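Local atomic coordinates of AHL synthase (PDB entry 3P2H), a protein that probably makes an N-acyl-homoserine lactone quorum-sensing signal from a fatty acyl-[ACP] and S-adenosyl-L-methionine, releasing S-methyl-5'-thioadenosine. Residues S21-V26 against Q46-D51; R75-Q80 against E90-A95; S119-L124 against R152-H157. The protein carries 3 engineered substitutions. All coordinates share one frame; numbering follows the deposited sequence.

In the fold
From the N terminus, contact 1 closes the loop that follows helix 13-30, tying that helix to residues 46-51 just ahead of strand 53-58. Contact 2 closes the short connection between segments 75-80 and 90-95, joining the start of helix 78-81 to the loop leading into strand 97-105. Contact 3 closes the excursion through the rest of helix 120-133, strand 138-144 and most of helix 145-154, whose end and following residues pack on the start of helix 120-133. The three run in series, none nested or crossing. Contacts 1 and 2 meet through Tyr47, Arg49 and Asp51 against residues 75-78, and both touch the bound 5'-deoxy-5'-methylthioadenosine. Contacts 1 and 3 flank the chain's centre.

Contact 1. Residues S21-V26 against Q46-D51; sequences SYRYRV and QYDRDD. With MTA (5'-deoxy-5'-methylthioadenosine), chain B.
Asp48 OD1 is gripped from several directions: Arg23 NH1 donates to it over 2.7 Å at 163°, while Arg69 makes a second salt bridge and Tyr54 OH a hydrogen bond. The other oxygen is held as well, with Arg23 NH2 at 2.9 Å from Asp48 OD2, which also bonds the backbone N of Asp45. Arg23 thus meets the carboxylate end-on, one terminal nitrogen to each oxygen. The fork is twisted, however, for the guanidinium and carboxylate planes stand 46° apart; the NH1 bond lies near the guanidinium plane, whereas the NH2 bond is tilted from it and less straight. With CG beside the backbone N and a bend at chi3 (53°), the Arg23 chain brings its end across a gap of 11.9 Å between the CA atoms of Arg23 and Asp48. Glu43 pairs with NE of Arg23, so acidic groups meet the guanidinium at all three nitrogens, which fixes its rotation.

Next to Asp48, Gln46 OE1 accepts a bond from N6 of the methylthioadenosine at 3.0 Å, and the Tyr47 ring presents its edge to the same amino group, CE2 lying 3.8 Å from N6. Asp45 also hydrogen-bonds the ligand. The salt bridge from helix 13-30 thus probably helps to hold the loop that supplies the adenine-recognition side of the nucleoside pocket in this autoinducer synthase.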
loop_
_atom_site.group_PDB
_atom_site.type_symbol
_atom_site.label_atom_id
_atom_site.label_comp_id
_atom_site.label_asym_id
_atom_site.label_seq_id
_atom_site.Cartn_x
_atom_site.Cartn_y
_atom_site.Cartn_z
ATOM N N SER A 21 14.865 -2.687 5.103
ATOM C CA SER A 21 15.303 -4.073 5.201
ATOM C C SER A 21 14.107 -5.001 5.051
ATOM O O SER A 21 14.187 -6.025 4.371
ATOM C CB SER A 21 15.982 -4.322 6.551
ATOM O OG SER A 21 16.430 -5.666 6.661
ATOM N N TYR A 22 12.996 -4.647 5.690
ATOM C CA TYR A 22 11.805 -5.474 5.596
ATOM C C TYR A 22 11.313 -5.498 4.160
ATOM O O TYR A 22 10.905 -6.539 3.656
ATOM C CB TYR A 22 10.695 -4.951 6.497
ATOM C CG TYR A 22 9.430 -5.768 6.382
ATOM C CD1 TYR A 22 9.356 -7.059 6.912
ATOM C CD2 TYR A 22 8.314 -5.264 5.723
ATOM C CE1 TYR A 22 8.196 -7.821 6.787
ATOM C CE2 TYR A 22 7.155 -6.017 5.591
ATOM C CZ TYR A 22 7.101 -7.290 6.124
ATOM O OH TYR A 22 5.952 -8.026 5.992
ATOM N N ARG A 23 11.350 -4.347 3.496
ATOM C CA ARG A 23 10.907 -4.289 2.112
ATOM C C ARG A 23 11.837 -5.092 1.209
ATOM O O ARG A 23 11.382 -5.744 0.272
ATOM C CB ARG A 23 10.800 -2.832 1.644
ATOM C CG ARG A 23 9.477 -2.192 2.056
ATOM C CD ARG A 23 9.418 -0.701 1.772
ATOM N NE ARG A 23 9.730 -0.364 0.389
ATOM C CZ ARG A 23 9.615 0.859 -0.111
ATOM N NH1 ARG A 23 9.184 1.846 0.662
ATOM N NH2 ARG A 23 9.944 1.102 -1.372
ATOM N N TYR A 24 13.135 -5.057 1.496
ATOM C CA TYR A 24 14.086 -5.817 0.697
ATOM C C TYR A 24 13.751 -7.304 0.781
ATOM O O TYR A 24 13.687 -8.001 -0.227
ATOM C CB TYR A 24 15.519 -5.623 1.197
ATOM C CG TYR A 24 16.521 -6.433 0.398
ATOM C CD1 TYR A 24 17.018 -5.958 -0.817
ATOM C CD2 TYR A 24 16.919 -7.704 0.820
ATOM C CE1 TYR A 24 17.882 -6.727 -1.598
ATOM C CE2 TYR A 24 17.783 -8.487 0.045
ATOM C CZ TYR A 24 18.259 -7.989 -1.166
ATOM O OH TYR A 24 19.089 -8.749 -1.957
ATOM N N ARG A 25 13.540 -7.785 1.998
ATOM C CA ARG A 25 13.234 -9.191 2.206
ATOM C C ARG A 25 11.942 -9.648 1.529
ATOM O O ARG A 25 11.868 -10.758 1.012
ATOM C CB ARG A 25 13.198 -9.485 3.707
ATOM C CG ARG A 25 14.585 -9.381 4.349
ATOM C CD ARG A 25 14.546 -9.604 5.849
ATOM N NE ARG A 25 14.256 -8.376 6.581
ATOM C CZ ARG A 25 13.500 -8.331 7.674
ATOM N NH1 ARG A 25 12.965 -9.449 8.145
ATOM N NH2 ARG A 25 13.277 -7.177 8.295
ATOM N N VAL A 26 10.932 -8.789 1.513
ATOM C CA VAL A 26 9.661 -9.146 0.896
ATOM C C VAL A 26 9.644 -8.998 -0.629
ATOM O O VAL A 26 9.389 -9.959 -1.360
ATOM C CB VAL A 26 8.504 -8.292 1.461
ATOM C CG1 VAL A 26 7.215 -8.600 0.701
ATOM C CG2 VAL A 26 8.320 -8.571 2.942
ATOM N N GLN A 46 11.973 5.862 -6.399
ATOM C CA GLN A 46 11.764 7.307 -6.475
ATOM C C GLN A 46 10.514 7.793 -5.748
ATOM O O GLN A 46 10.322 8.999 -5.580
ATOM C CB GLN A 46 11.686 7.762 -7.935
ATOM C CG GLN A 46 10.428 7.311 -8.674
ATOM C CD GLN A 46 10.637 6.038 -9.468
ATOM O OE1 GLN A 46 11.068 5.024 -8.929
ATOM N NE2 GLN A 46 10.327 6.085 -10.765
ATOM N N TYR A 47 9.668 6.866 -5.315
ATOM C CA TYR A 47 8.443 7.244 -4.623
ATOM C C TYR A 47 8.578 7.309 -3.106
ATOM O O TYR A 47 7.616 7.605 -2.399
ATOM C CB TYR A 47 7.321 6.307 -5.049
ATOM C CG TYR A 47 7.117 6.394 -6.539
ATOM C CD1 TYR A 47 6.619 7.559 -7.116
ATOM C CD2 TYR A 47 7.528 5.366 -7.381
ATOM C CE1 TYR A 47 6.549 7.705 -8.497
ATOM C CE2 TYR A 47 7.463 5.501 -8.760
ATOM C CZ TYR A 47 6.978 6.677 -9.311
ATOM O OH TYR A 47 6.968 6.852 -10.673
ATOM N N ASP A 48 9.784 7.041 -2.616
ATOM C CA ASP A 48 10.057 7.116 -1.189
ATOM C C ASP A 48 10.648 8.505 -0.966
ATOM O O ASP A 48 11.834 8.724 -1.185
ATOM C CB ASP A 48 11.042 6.020 -0.788
ATOM C CG ASP A 48 10.422 4.641 -0.860
ATOM O OD1 ASP A 48 9.409 4.422 -0.170
ATOM O OD2 ASP A 48 10.937 3.785 -1.606
ATOM N N ARG A 49 9.799 9.442 -0.549
ATOM C CA ARG A 49 10.198 10.833 -0.343
ATOM C C ARG A 49 9.878 11.306 1.070
ATOM O O ARG A 49 9.235 10.597 1.841
ATOM C CB ARG A 49 9.461 11.732 -1.342
ATOM C CG ARG A 49 9.424 11.195 -2.767
ATOM C CD ARG A 49 8.656 12.128 -3.711
ATOM N NE ARG A 49 7.284 12.377 -3.262
ATOM C CZ ARG A 49 6.189 12.001 -3.919
ATOM N NH1 ARG A 49 6.287 11.350 -5.073
ATOM N NH2 ARG A 49 4.991 12.282 -3.420
ATOM N N ASP A 50 10.310 12.517 1.401
ATOM C CA ASP A 50 10.053 13.056 2.728
ATOM C C ASP A 50 8.558 13.117 3.013
ATOM O O ASP A 50 8.137 12.940 4.156
ATOM C CB ASP A 50 10.628 14.468 2.878
ATOM C CG ASP A 50 12.145 14.494 2.894
ATOM O OD1 ASP A 50 12.783 13.432 3.077
ATOM O OD2 ASP A 50 12.705 15.599 2.736
ATOM N N ASP A 51 7.762 13.367 1.974
ATOM C CA ASP A 51 6.313 13.485 2.134
ATOM C C ASP A 51 5.541 12.165 2.065
ATOM O O ASP A 51 4.332 12.133 2.299
ATOM C CB ASP A 51 5.754 14.477 1.101
ATOM C CG ASP A 51 5.824 13.953 -0.318
ATOM O OD1 ASP A 51 4.753 13.660 -0.889
ATOM O OD2 ASP A 51 6.942 13.829 -0.864
HETATM C CS MTA B . 3.733 -3.452 -8.432
HETATM S "S5'" MTA B . 3.696 -4.751 -9.703
HETATM C "C5'" MTA B . 5.339 -5.499 -9.483
HETATM C "C4'" MTA B . 6.362 -4.958 -10.485
HETATM O "O4'" MTA B . 6.498 -3.529 -10.249
HETATM C "C2'" MTA B . 8.604 -4.424 -9.761
HETATM O "O2'" MTA B . 10.000 -4.559 -10.044
HETATM C "C3'" MTA B . 7.716 -5.632 -10.225
HETATM O "O3'" MTA B . 8.226 -6.152 -11.459
HETATM C "C1'" MTA B . 7.907 -3.229 -10.437
HETATM N N9 MTA B . 8.207 -1.947 -9.767
HETATM C C8 MTA B . 7.942 -1.605 -8.462
HETATM N N7 MTA B . 8.336 -0.395 -8.205
HETATM C C5 MTA B . 8.884 0.133 -9.331
HETATM C C6 MTA B . 9.479 1.392 -9.677
HETATM N N6 MTA B . 9.581 2.394 -8.728
HETATM N N1 MTA B . 9.940 1.581 -10.956
HETATM C C2 MTA B . 9.849 0.607 -11.909
HETATM N N3 MTA B . 9.285 -0.595 -11.590
HETATM C C4 MTA B . 8.804 -0.872 -10.355
#

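Contact 2. Residues R75-Q80 against E90-A95; sequences RPYLLQ and EAPRSA. With MTA (5'-deoxy-5'-methylthioadenosine), chain B.
The backbones come nearest where Gln80, in the short helix 78-81, faces Ala91 of the extended segment 90-95, their CA atoms 5.4 Å apart. Tyr77 holds the N-cap position of that helix, and its backbone N donates to Gln80 OE1 at 3.3 Å, from above the carbonyl plane of the side-chain amide. The Tyr77 ring lies against the helix's first turn: with CG set between the backbone N and the carbonyl carbon (chi1 63°), one face receives Gln80 CB over its centre. This brings the hydroxyl to the opposing loop, where Tyr77 OH donates to Pro92 O at a short 2.5 Å, in the carbonyl plane and on a lone pair. Ala91 CB fills the angle between the two side chains, 3.5 Å from Tyr77 OH and 4.0 Å from Gln80 CB. Towards the exposed edge, water takes over. Gln80 NE2 donates to two waters; one also accepts from Arg93 NE at 2.7 Å, and the other donates to Ala91 O at 2.9 Å. The first links the Gln80 amide to the Arg93 guanidinium, their planes 21° apart; Gln80 NE2 also lies 3.7 Å from Arg93 CG, and Arg93 NH2 bonds the carbonyl of Thr74.

Strand 97-105 adjoins the helix, where Glu99 accepts from the backbone N of Leu79; Leu79 packs on strand 138-144, and Leu78 turns to the adenine.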
loop_
_atom_site.group_PDB
_atom_site.type_symbol
_atom_site.label_atom_id
_atom_site.label_comp_id
_atom_site.label_asym_id
_atom_site.label_seq_id
_atom_site.Cartn_x
_atom_site.Cartn_y
_atom_site.Cartn_z
ATOM N N ARG A 75 0.501 14.278 -6.590
ATOM C CA ARG A 75 1.952 14.294 -6.737
ATOM C C ARG A 75 2.340 13.025 -7.482
ATOM O O ARG A 75 1.530 12.111 -7.616
ATOM C CB ARG A 75 2.642 14.354 -5.371
ATOM C CG ARG A 75 2.457 15.689 -4.662
ATOM C CD ARG A 75 3.365 15.824 -3.445
ATOM N NE ARG A 75 3.041 17.031 -2.692
ATOM C CZ ARG A 75 3.676 17.437 -1.597
ATOM N NH1 ARG A 75 4.688 16.733 -1.105
ATOM N NH2 ARG A 75 3.291 18.555 -0.991
ATOM N N PRO A 76 3.581 12.953 -7.983
ATOM C CA PRO A 76 4.029 11.769 -8.721
ATOM C C PRO A 76 3.796 10.451 -7.988
ATOM O O PRO A 76 4.056 10.355 -6.791
ATOM C CB PRO A 76 5.513 12.046 -8.939
ATOM C CG PRO A 76 5.558 13.547 -9.048
ATOM C CD PRO A 76 4.650 13.968 -7.919
ATOM N N TYR A 77 3.287 9.451 -8.706
ATOM C CA TYR A 77 3.069 8.127 -8.123
ATOM C C TYR A 77 3.320 6.964 -9.102
ATOM O O TYR A 77 3.340 7.148 -10.317
ATOM C CB TYR A 77 1.690 8.023 -7.457
ATOM C CG TYR A 77 0.461 8.174 -8.329
ATOM C CD1 TYR A 77 0.014 9.431 -8.753
ATOM C CD2 TYR A 77 -0.320 7.064 -8.641
ATOM C CE1 TYR A 77 -1.198 9.570 -9.455
ATOM C CE2 TYR A 77 -1.519 7.190 -9.338
ATOM C CZ TYR A 77 -1.956 8.440 -9.737
ATOM O OH TYR A 77 -3.173 8.546 -10.378
ATOM N N LEU A 78 3.529 5.776 -8.545
ATOM C CA LEU A 78 3.865 4.570 -9.305
ATOM C C LEU A 78 2.964 4.160 -10.475
ATOM O O LEU A 78 3.434 4.015 -11.601
ATOM C CB LEU A 78 4.023 3.397 -8.325
ATOM C CG LEU A 78 4.614 2.078 -8.833
ATOM C CD1 LEU A 78 5.905 2.347 -9.587
ATOM C CD2 LEU A 78 4.868 1.147 -7.653
ATOM N N LEU A 79 1.682 3.954 -10.214
ATOM C CA LEU A 79 0.752 3.553 -11.265
ATOM C C LEU A 79 0.727 4.600 -12.381
ATOM O O LEU A 79 0.725 4.277 -13.566
ATOM C CB LEU A 79 -0.650 3.381 -10.662
ATOM C CG LEU A 79 -1.822 2.994 -11.569
ATOM C CD1 LEU A 79 -1.506 1.714 -12.342
ATOM C CD2 LEU A 79 -3.074 2.814 -10.715
ATOM N N GLN A 80 0.727 5.862 -11.981
ATOM C CA GLN A 80 0.687 6.981 -12.910
ATOM C C GLN A 80 1.861 7.042 -13.874
ATOM O O GLN A 80 1.671 7.083 -15.089
ATOM C CB GLN A 80 0.624 8.282 -12.119
ATOM C CG GLN A 80 0.770 9.545 -12.948
ATOM C CD GLN A 80 0.969 10.766 -12.075
ATOM O OE1 GLN A 80 1.951 10.859 -11.341
ATOM N NE2 GLN A 80 0.032 11.704 -12.142
ATOM N N GLU A 90 -7.359 7.451 -17.835
ATOM C CA GLU A 90 -6.150 8.178 -17.463
ATOM C C GLU A 90 -5.988 8.203 -15.937
ATOM O O GLU A 90 -6.977 8.209 -15.200
ATOM C CB GLU A 90 -6.212 9.606 -18.008
ATOM C CG GLU A 90 -5.062 10.493 -17.545
ATOM C CD GLU A 90 -5.089 11.857 -18.202
ATOM O OE1 GLU A 90 -6.190 12.450 -18.293
ATOM O OE2 GLU A 90 -4.006 12.337 -18.614
ATOM N N ALA A 91 -4.740 8.209 -15.472
ATOM C CA ALA A 91 -4.445 8.212 -14.043
ATOM C C ALA A 91 -4.972 9.469 -13.370
ATOM O O ALA A 91 -4.714 10.582 -13.818
ATOM C CB ALA A 91 -2.943 8.090 -13.814
ATOM N N PRO A 92 -5.705 9.302 -12.265
ATOM C CA PRO A 92 -6.271 10.429 -11.530
ATOM C C PRO A 92 -5.269 11.302 -10.778
ATOM O O PRO A 92 -4.221 10.834 -10.322
ATOM C CB PRO A 92 -7.254 9.749 -10.582
ATOM C CG PRO A 92 -6.535 8.465 -10.259
ATOM C CD PRO A 92 -6.050 8.023 -11.617
ATOM N N ARG A 93 -5.599 12.585 -10.691
ATOM C CA ARG A 93 -4.816 13.563 -9.946
ATOM C C ARG A 93 -5.910 14.275 -9.175
ATOM O O ARG A 93 -6.524 15.218 -9.667
ATOM C CB ARG A 93 -4.081 14.538 -10.867
ATOM C CG ARG A 93 -2.905 13.919 -11.612
ATOM C CD ARG A 93 -1.993 14.990 -12.207
ATOM N NE ARG A 93 -1.275 15.731 -11.168
ATOM C CZ ARG A 93 -1.409 17.035 -10.940
ATOM N NH1 ARG A 93 -2.240 17.759 -11.675
ATOM N NH2 ARG A 93 -0.709 17.615 -9.976
ATOM N N SER A 94 -6.172 13.787 -7.969
ATOM C CA SER A 94 -7.229 14.338 -7.142
ATOM C C SER A 94 -6.891 14.294 -5.664
ATOM O O SER A 94 -6.201 13.389 -5.193
ATOM C CB SER A 94 -8.524 13.548 -7.404
ATOM O OG SER A 94 -9.469 13.713 -6.362
ATOM N N ALA A 95 -7.379 15.282 -4.929
ATOM C CA ALA A 95 -7.148 15.320 -3.495
ATOM C C ALA A 95 -7.949 14.187 -2.849
ATOM O O ALA A 95 -7.661 13.771 -1.730
ATOM C CB ALA A 95 -7.581 16.656 -2.937
HETATM C CS MTA B . 3.733 -3.452 -8.432
HETATM S "S5'" MTA B . 3.696 -4.751 -9.703
HETATM C "C5'" MTA B . 5.339 -5.499 -9.483
HETATM C "C4'" MTA B . 6.362 -4.958 -10.485
HETATM O "O4'" MTA B . 6.498 -3.529 -10.249
HETATM C "C2'" MTA B . 8.604 -4.424 -9.761
HETATM O "O2'" MTA B . 10.000 -4.559 -10.044
HETATM C "C3'" MTA B . 7.716 -5.632 -10.225
HETATM O "O3'" MTA B . 8.226 -6.152 -11.459
HETATM C "C1'" MTA B . 7.907 -3.229 -10.437
HETATM N N9 MTA B . 8.207 -1.947 -9.767
HETATM C C8 MTA B . 7.942 -1.605 -8.462
HETATM N N7 MTA B . 8.336 -0.395 -8.205
HETATM C C5 MTA B . 8.884 0.133 -9.331
HETATM C C6 MTA B . 9.479 1.392 -9.677
HETATM N N6 MTA B . 9.581 2.394 -8.728
HETATM N N1 MTA B . 9.940 1.581 -10.956
HETATM C C2 MTA B . 9.849 0.607 -11.909
HETATM N N3 MTA B . 9.285 -0.595 -11.590
HETATM C C4 MTA B . 8.804 -0.872 -10.355
HETATM O O HOH W 1 0.421 13.899 -10.145
HETATM O O HOH W 2 -1.979 11.593 -14.035
#

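Contact 3. Residues S119-L124 against R152-H157; sequences SVRPML and RRIGVH
Ile154 drives its CD1 methyl into the first turn of helix 120-133, where packing is closest. CD1 lies 3.7 Å from Val120 CG1 and equally near the backbone N of Arg121, so the methyl rests on main chain as much as on side chain. Ile154 CG1 stands beside the backbone N, anti to the carbonyl carbon (chi1 -69°), and the extended chain beyond it (chi2 180°) carries CD1 across to the helix. The second branch works separately: Ile154 CG2 lies 3.7 Å from Arg121 CG and 4.0 Å from Arg121 CD, covering the aliphatic part of the arginine. One turn further along, Leu124 CD2 and Val156 CG1 meet tip to tip at 3.8 Å.

No hydrogen bond crosses between the segments, and the contact rests on apolar surfaces. It joins the start of helix 120-133 to the end of helix 145-154 and the residues just after it, in the acetyltransferase-like fold to which autoinducer synthases belong. Both helices pack on the mixed sheet: Phe103 of strand 97-105 lies against Val120 and Leu124, and Phe151 of helix 145-154 touches Val120, Leu124 and Val156. The bound octanamide inhibitor is about 6 Å from the Leu124 side chain.

The outer side is looser. Beyond its methylenes the Arg121 guanidinium reaches towards the chain's C-terminal part, where its partners are weak: a long ion pair with Asp188 and a weak hydrogen bond to the carbonyl of Ala186. Leu187 lies between these two residues in sequence and touches both Ile154 and Val156. Helix 145-154 ends at Ile154; Gly155, with a positive phi (105°), leads the chain out of it, and Val156, just beyond, points to Leu124.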
loop_
_atom_site.group_PDB
_atom_site.type_symbol
_atom_site.label_atom_id
_atom_site.label_comp_id
_atom_site.label_asym_id
_atom_site.label_seq_id
_atom_site.Cartn_x
_atom_site.Cartn_y
_atom_site.Cartn_z
ATOM N N SER A 119 -3.952 -10.790 8.953
ATOM C CA SER A 119 -2.768 -9.943 9.051
ATOM C C SER A 119 -2.955 -8.770 8.113
ATOM O O SER A 119 -2.617 -7.628 8.434
ATOM C CB SER A 119 -1.527 -10.717 8.625
ATOM O OG SER A 119 -1.375 -11.893 9.396
ATOM N N VAL A 120 -3.490 -9.067 6.937
ATOM C CA VAL A 120 -3.735 -8.048 5.934
ATOM C C VAL A 120 -4.727 -7.018 6.457
ATOM O O VAL A 120 -4.533 -5.812 6.290
ATOM C CB VAL A 120 -4.298 -8.679 4.640
ATOM C CG1 VAL A 120 -4.803 -7.590 3.693
ATOM C CG2 VAL A 120 -3.222 -9.514 3.965
ATOM N N ARG A 121 -5.777 -7.496 7.115
ATOM C CA ARG A 121 -6.813 -6.601 7.618
ATOM C C ARG A 121 -6.333 -5.403 8.439
ATOM O O ARG A 121 -6.656 -4.263 8.109
ATOM C CB ARG A 121 -7.861 -7.383 8.412
ATOM C CG ARG A 121 -9.193 -6.648 8.490
ATOM C CD ARG A 121 -10.279 -7.492 9.139
ATOM N NE ARG A 121 -10.251 -7.370 10.587
ATOM C CZ ARG A 121 -10.982 -6.500 11.282
ATOM N NH1 ARG A 121 -11.817 -5.671 10.664
ATOM N NH2 ARG A 121 -10.860 -6.441 12.597
ATOM N N PRO A 122 -5.564 -5.638 9.515
ATOM C CA PRO A 122 -5.093 -4.505 10.322
ATOM C C PRO A 122 -4.230 -3.523 9.529
ATOM O O PRO A 122 -4.325 -2.309 9.717
ATOM C CB PRO A 122 -4.339 -5.180 11.470
ATOM C CG PRO A 122 -3.868 -6.482 10.860
ATOM C CD PRO A 122 -5.054 -6.917 10.043
ATOM N N MET A 123 -3.403 -4.052 8.631
ATOM C CA MET A 123 -2.551 -3.205 7.806
ATOM C C MET A 123 -3.417 -2.324 6.908
ATOM O O MET A 123 -3.166 -1.133 6.760
ATOM C CB MET A 123 -1.610 -4.061 6.952
ATOM C CG MET A 123 -0.434 -4.658 7.712
ATOM S SD MET A 123 0.619 -3.403 8.494
ATOM C CE MET A 123 0.989 -2.358 7.093
ATOM N N LEU A 124 -4.444 -2.918 6.314
ATOM C CA LEU A 124 -5.338 -2.174 5.441
ATOM C C LEU A 124 -6.121 -1.130 6.232
ATOM O O LEU A 124 -6.266 0.014 5.793
ATOM C CB LEU A 124 -6.309 -3.128 4.743
ATOM C CG LEU A 124 -7.198 -2.528 3.648
ATOM C CD1 LEU A 124 -6.342 -1.830 2.593
ATOM C CD2 LEU A 124 -8.023 -3.641 3.012
ATOM N N ARG A 152 -11.456 -8.690 -1.030
ATOM C CA ARG A 152 -12.849 -9.077 -1.223
ATOM C C ARG A 152 -13.340 -9.861 -0.014
ATOM O O ARG A 152 -14.419 -9.596 0.507
ATOM C CB ARG A 152 -13.001 -9.925 -2.489
ATOM C CG ARG A 152 -12.755 -9.147 -3.774
ATOM C CD ARG A 152 -12.845 -10.043 -5.012
ATOM N NE ARG A 152 -12.702 -9.273 -6.243
ATOM C CZ ARG A 152 -12.573 -9.806 -7.455
ATOM N NH1 ARG A 152 -12.566 -11.124 -7.616
ATOM N NH2 ARG A 152 -12.444 -9.015 -8.511
ATOM N N ARG A 153 -12.536 -10.814 0.443
ATOM C CA ARG A 153 -12.907 -11.625 1.594
ATOM C C ARG A 153 -13.040 -10.774 2.859
ATOM O O ARG A 153 -13.930 -11.001 3.679
ATOM C CB ARG A 153 -11.871 -12.725 1.825
ATOM C CG ARG A 153 -12.313 -13.753 2.854
ATOM C CD ARG A 153 -13.486 -14.552 2.306
ATOM N NE ARG A 153 -14.070 -15.461 3.287
ATOM C CZ ARG A 153 -15.193 -16.144 3.080
ATOM N NH1 ARG A 153 -15.839 -16.019 1.926
ATOM N NH2 ARG A 153 -15.684 -16.934 4.033
ATOM N N ILE A 154 -12.151 -9.798 3.018
ATOM C CA ILE A 154 -12.191 -8.919 4.183
ATOM C C ILE A 154 -13.474 -8.090 4.175
ATOM O O ILE A 154 -13.953 -7.667 5.225
ATOM C CB ILE A 154 -10.955 -7.977 4.230
ATOM C CG1 ILE A 154 -9.695 -8.798 4.514
ATOM C CG2 ILE A 154 -11.140 -6.914 5.304
ATOM C CD1 ILE A 154 -8.421 -7.975 4.573
ATOM N N GLY A 155 -14.021 -7.843 2.989
ATOM C CA GLY A 155 -15.268 -7.102 2.908
ATOM C C GLY A 155 -15.236 -5.663 2.445
ATOM O O GLY A 155 -16.290 -5.033 2.330
ATOM N N VAL A 156 -14.048 -5.131 2.178
ATOM C CA VAL A 156 -13.942 -3.746 1.730
ATOM C C VAL A 156 -14.541 -3.613 0.342
ATOM O O VAL A 156 -14.701 -4.603 -0.357
ATOM C CB VAL A 156 -12.473 -3.277 1.686
ATOM C CG1 VAL A 156 -11.825 -3.475 3.051
ATOM C CG2 VAL A 156 -11.712 -4.038 0.610
ATOM N N HIS A 157 -14.883 -2.392 -0.056
ATOM C CA HIS A 157 -15.449 -2.189 -1.375
ATOM C C HIS A 157 -14.327 -1.952 -2.364
ATOM O O HIS A 157 -13.905 -0.820 -2.598
ATOM C CB HIS A 157 -16.426 -1.007 -1.389
ATOM C CG HIS A 157 -17.029 -0.738 -2.736
ATOM N ND1 HIS A 157 -17.893 0.311 -2.968
ATOM C CD2 HIS A 157 -16.879 -1.371 -3.927
ATOM C CE1 HIS A 157 -18.246 0.315 -4.241
ATOM N NE2 HIS A 157 -17.645 -0.694 -4.846
#